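Local coordinates for 2L protein (Yaba-like disease virus, PDB 3IT8) that binds and probably neutralises host tumour necrosis factor, using an MHC class I-like platform joined to an immunoglobulin-like domain, at residues E78-N81 with S85-T88; T95-T100 with L165-Y170. All coordinates share one frame; numbering follows the deposited sequence.

Overall arrangement
Both contacts belong to the MHC-like domain and follow one another along the chain: helix 61-82 enters contact 1, and strand 90-100, which comes next, enters contact 2. Their centres lie about 32 Å apart, with nearest atoms about 16 Å apart. Contact 1 is a local, partly buried join near the periphery of the chain, where the end of a helix meets the loop that follows it; one asparagine-to-backbone hydrogen bond and a small apolar touch hold it. Contact 2 is buried and brings together elements 65 residues apart, a sheet strand and the second long helix. It has no hydrogen bond across it, and a cysteine against an isoleucine carries the packing.

Contact 1: residues E78-N81 with S85-T88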
loop_
_atom_site.group_PDB
_atom_site.type_symbol
_atom_site.label_atom_id
_atom_site.label_comp_id
_atom_site.label_asym_id
_atom_site.label_seq_id
_atom_site.Cartn_x
_atom_site.Cartn_y
_atom_site.Cartn_z
ATOM N N GLU D 78 33.014 29.154 -30.870
ATOM C CA GLU D 78 34.091 29.122 -31.854
ATOM C C GLU D 78 33.774 28.137 -32.976
ATOM O O GLU D 78 33.906 28.474 -34.151
ATOM C CB GLU D 78 35.417 28.752 -31.177
ATOM C CG GLU D 78 35.965 29.848 -30.270
ATOM C CD GLU D 78 37.300 29.486 -29.634
ATOM O OE1 GLU D 78 38.217 29.082 -30.380
ATOM O OE2 GLU D 78 37.436 29.615 -28.396
ATOM N N GLU D 79 33.344 26.928 -32.612
ATOM C CA GLU D 79 33.011 25.899 -33.596
ATOM C C GLU D 79 31.865 26.383 -34.477
ATOM O O GLU D 79 31.888 26.226 -35.697
ATOM C CB GLU D 79 32.611 24.596 -32.898
ATOM C CG GLU D 79 33.655 24.053 -31.939
ATOM C CD GLU D 79 34.928 23.612 -32.635
ATOM O OE1 GLU D 79 35.532 24.430 -33.358
ATOM O OE2 GLU D 79 35.327 22.441 -32.448
ATOM N N ILE D 80 30.860 26.978 -33.849
ATOM C CA ILE D 80 29.704 27.485 -34.573
ATOM C C ILE D 80 30.095 28.524 -35.606
ATOM O O ILE D 80 29.495 28.598 -36.676
ATOM C CB ILE D 80 28.675 28.109 -33.612
ATOM C CG1 ILE D 80 27.922 27.005 -32.868
ATOM C CG2 ILE D 80 27.698 28.955 -34.371
ATOM C CD1 ILE D 80 26.906 27.521 -31.877
ATOM N N ASN D 81 31.108 29.324 -35.297
ATOM C CA ASN D 81 31.543 30.352 -36.228
ATOM C C ASN D 81 32.409 29.883 -37.392
ATOM O O ASN D 81 32.675 30.664 -38.303
ATOM C CB ASN D 81 32.263 31.474 -35.484
ATOM C CG ASN D 81 31.323 32.295 -34.637
ATOM O OD1 ASN D 81 30.160 32.462 -34.985
ATOM N ND2 ASN D 81 31.823 32.829 -33.532
ATOM N N SER D 85 28.136 30.185 -42.424
ATOM C CA SER D 85 26.697 30.351 -42.624
ATOM C C SER D 85 25.964 30.301 -41.285
ATOM O O SER D 85 24.735 30.351 -41.237
ATOM C CB SER D 85 26.142 29.254 -43.546
ATOM O OG SER D 85 26.121 27.989 -42.902
ATOM N N THR D 86 26.728 30.202 -40.201
ATOM C CA THR D 86 26.161 30.144 -38.856
ATOM C C THR D 86 26.727 31.263 -37.980
ATOM O O THR D 86 26.090 31.686 -37.017
ATOM C CB THR D 86 26.481 28.795 -38.174
ATOM O OG1 THR D 86 26.261 27.721 -39.096
ATOM C CG2 THR D 86 25.587 28.594 -36.960
ATOM N N LYS D 87 27.928 31.725 -38.325
ATOM C CA LYS D 87 28.617 32.787 -37.591
ATOM C C LYS D 87 27.659 33.656 -36.777
ATOM O O LYS D 87 26.719 34.235 -37.316
ATOM C CB LYS D 87 29.420 33.660 -38.567
ATOM C CG LYS D 87 30.230 34.761 -37.899
ATOM C CD LYS D 87 31.189 35.415 -38.877
ATOM C CE LYS D 87 32.220 34.419 -39.386
ATOM N NZ LYS D 87 33.161 35.049 -40.352
ATOM N N THR D 88 27.903 33.738 -35.473
ATOM C CA THR D 88 27.048 34.514 -34.587
ATOM C C THR D 88 27.847 35.366 -33.626
ATOM O O THR D 88 29.003 35.061 -33.322
ATOM C CB THR D 88 26.144 33.598 -33.746
ATOM O OG1 THR D 88 25.394 32.737 -34.608
ATOM C CG2 THR D 88 25.187 34.421 -32.913
#
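N81 reaches from the last part of helix 61-82 to K87 and T88 in the loop that follows. From CB the side chain turns beside its own backbone N (chi1 -70°), which carries the amide over to the loop. CG lies 3.8 Å from T88 N, but OD1 does the binding: it accepts T88 N at 2.6 Å. The N-H points at OD1 with an angle of 161°, and the donor stands 15° off the amide carbonyl plane. The same OD1 lies beside K87, near CA and CG. The other branch, ND2, comes within 3.6 Å of T88 O without forming a bond. K87 itself runs on past the helix end to a salt bridge with D84. The preceding residue, I80, adds the apolar part: its CG2 meets T86 CG2 at 3.4 Å, the two side chains crossing at about a right angle, while T86 CB comes near the I80 carbonyl oxygen. Within the loop, T88 OG1 donates to T86 O at 2.7 Å, fastening the bend on the side away from N81. An N-acetylglucosamine touches S85. Tying a helix end to the chain that leaves it in this way belongs here to the MHC-like platform, where the loop leads from the first long helix into strand 90-100.

Contact 2: residues T95-T100 with L165-Y170; sequences TGCYET and LAILDY
Y98 approaches I167 with its backbone alone, CA to CD1 at 4.5 Å, since its CB points away from the helix; T100 N lies in plane at the edge of its ring. The ring of Y170, on the helix, has A166 O in plane at its edge and is stacked with F51, while its OH bonds to Y5, D23 and T59. A166 O is also gripped by two backbone donors, D169 N and Y170 N. The carboxylate of E99 is the third flat group: OE2 reaches L168 CD2 at 4.0 Å, the side chains crossing at about a right angle. E99 is poorly ordered, so this touch is less certain; its charge is met outside the two segments, by a basic side chain on the chain of another protein, and the contact with L168 borders that interface. At the centre, the C97 sulfur settles against I167, 3.8 Å from both CD1 and CB and 4.0 Å from CG2. The chi1 of 74° sets SG between its own backbone N and carbonyl carbon. I167 CG1 stands anti to the backbone N (chi1 -167°) and the chain runs on extended, so that CD1 as well as CB lies against the sulfur. Strand 95-100 and helix 165-170 approach to 9.0 Å between axes, at 67° to each other. Helix 148-174 thus lies across the MHC-like sheet: I167 also packs on L3 of strand 2-10 and Y25 of strand 18-25, C97 touches C163 of the same helix, and strand 90-100 runs antiparallel between strands 2-10 and 103-112.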
loop_
_atom_site.group_PDB
_atom_site.type_symbol
_atom_site.label_atom_id
_atom_site.label_comp_id
_atom_site.label_asym_id
_atom_site.label_seq_id
_atom_site.Cartn_x
_atom_site.Cartn_y
_atom_site.Cartn_z
ATOM N N THR D 95 18.112 28.382 -18.945
ATOM C CA THR D 95 17.554 27.255 -18.209
ATOM C C THR D 95 16.868 27.790 -16.960
ATOM O O THR D 95 17.277 28.816 -16.426
ATOM C CB THR D 95 18.661 26.250 -17.830
ATOM O OG1 THR D 95 18.070 25.052 -17.319
ATOM C CG2 THR D 95 19.593 26.842 -16.787
ATOM N N GLY D 96 15.818 27.109 -16.512
ATOM C CA GLY D 96 15.081 27.563 -15.348
ATOM C C GLY D 96 13.744 26.856 -15.225
ATOM O O GLY D 96 13.473 25.893 -15.949
ATOM N N CYS D 97 12.902 27.310 -14.311
ATOM C CA CYS D 97 11.601 26.674 -14.127
ATOM C C CYS D 97 10.537 27.682 -13.711
ATOM O O CYS D 97 10.829 28.868 -13.520
ATOM C CB CYS D 97 11.677 25.559 -13.080
ATOM S SG CYS D 97 11.808 26.130 -11.360
ATOM N N TYR D 98 9.304 27.206 -13.561
ATOM C CA TYR D 98 8.201 28.082 -13.207
ATOM C C TYR D 98 7.042 27.354 -12.552
ATOM O O TYR D 98 6.832 26.163 -12.768
ATOM C CB TYR D 98 7.679 28.777 -14.462
ATOM C CG TYR D 98 7.102 27.809 -15.463
ATOM C CD1 TYR D 98 5.752 27.455 -15.426
ATOM C CD2 TYR D 98 7.917 27.209 -16.423
ATOM C CE1 TYR D 98 5.228 26.521 -16.328
ATOM C CE2 TYR D 98 7.411 26.280 -17.323
ATOM C CZ TYR D 98 6.069 25.936 -17.273
ATOM O OH TYR D 98 5.590 24.987 -18.146
ATOM N N GLU D 99 6.302 28.115 -11.754
ATOM C CA GLU D 99 5.113 27.661 -11.069
ATOM C C GLU D 99 4.147 28.822 -11.278
ATOM O O GLU D 99 3.992 29.676 -10.415
ATOM C CB GLU D 99 5.385 27.452 -9.586
ATOM C CG GLU D 99 5.295 26.002 -9.184
ATOM C CD GLU D 99 5.377 25.793 -7.679
ATOM O OE1 GLU D 99 4.566 26.399 -6.939
ATOM O OE2 GLU D 99 6.248 25.011 -7.231
ATOM N N THR D 100 3.543 28.866 -12.464
ATOM C CA THR D 100 2.583 29.900 -12.855
ATOM C C THR D 100 1.172 29.381 -12.578
ATOM O O THR D 100 0.596 28.681 -13.408
ATOM C CB THR D 100 2.710 30.198 -14.357
ATOM O OG1 THR D 100 4.074 30.511 -14.659
ATOM C CG2 THR D 100 1.830 31.366 -14.755
ATOM N N LEU D 165 13.305 22.294 -7.202
ATOM C CA LEU D 165 13.540 22.235 -5.771
ATOM C C LEU D 165 14.110 23.571 -5.284
ATOM O O LEU D 165 13.686 24.121 -4.264
ATOM C CB LEU D 165 14.517 21.113 -5.441
ATOM C CG LEU D 165 13.980 19.690 -5.618
ATOM C CD1 LEU D 165 15.099 18.678 -5.407
ATOM C CD2 LEU D 165 12.861 19.445 -4.620
ATOM N N ALA D 166 15.073 24.098 -6.028
ATOM C CA ALA D 166 15.700 25.354 -5.670
ATOM C C ALA D 166 14.716 26.519 -5.623
ATOM O O ALA D 166 14.713 27.290 -4.662
ATOM C CB ALA D 166 16.823 25.653 -6.648
ATOM N N ILE D 167 13.876 26.642 -6.650
ATOM C CA ILE D 167 12.926 27.746 -6.708
ATOM C C ILE D 167 12.180 27.946 -5.401
ATOM O O ILE D 167 11.835 29.067 -5.048
ATOM C CB ILE D 167 11.896 27.573 -7.856
ATOM C CG1 ILE D 167 11.141 28.883 -8.070
ATOM C CG2 ILE D 167 10.892 26.494 -7.510
ATOM C CD1 ILE D 167 10.269 28.880 -9.292
ATOM N N LEU D 168 11.948 26.859 -4.673
ATOM C CA LEU D 168 11.239 26.941 -3.400
ATOM C C LEU D 168 12.073 27.617 -2.308
ATOM O O LEU D 168 11.528 28.270 -1.418
ATOM C CB LEU D 168 10.784 25.547 -2.951
ATOM C CG LEU D 168 9.747 24.858 -3.863
ATOM C CD1 LEU D 168 9.376 23.520 -3.288
ATOM C CD2 LEU D 168 8.501 25.722 -4.021
ATOM N N ASP D 169 13.392 27.469 -2.372
ATOM C CA ASP D 169 14.253 28.116 -1.392
ATOM C C ASP D 169 14.291 29.624 -1.663
ATOM O O ASP D 169 14.317 30.432 -0.731
ATOM C CB ASP D 169 15.671 27.545 -1.445
ATOM C CG ASP D 169 15.752 26.126 -0.910
ATOM O OD1 ASP D 169 15.133 25.857 0.146
ATOM O OD2 ASP D 169 16.446 25.286 -1.536
ATOM N N TYR D 170 14.294 30.000 -2.940
ATOM C CA TYR D 170 14.312 31.408 -3.295
ATOM C C TYR D 170 13.051 32.055 -2.748
ATOM O O TYR D 170 13.101 33.114 -2.106
ATOM C CB TYR D 170 14.352 31.599 -4.814
ATOM C CG TYR D 170 15.705 31.345 -5.458
ATOM C CD1 TYR D 170 16.217 30.055 -5.573
ATOM C CD2 TYR D 170 16.460 32.391 -5.983
ATOM C CE1 TYR D 170 17.439 29.815 -6.199
ATOM C CE2 TYR D 170 17.683 32.155 -6.610
ATOM C CZ TYR D 170 18.158 30.864 -6.714
ATOM O OH TYR D 170 19.341 30.609 -7.358
#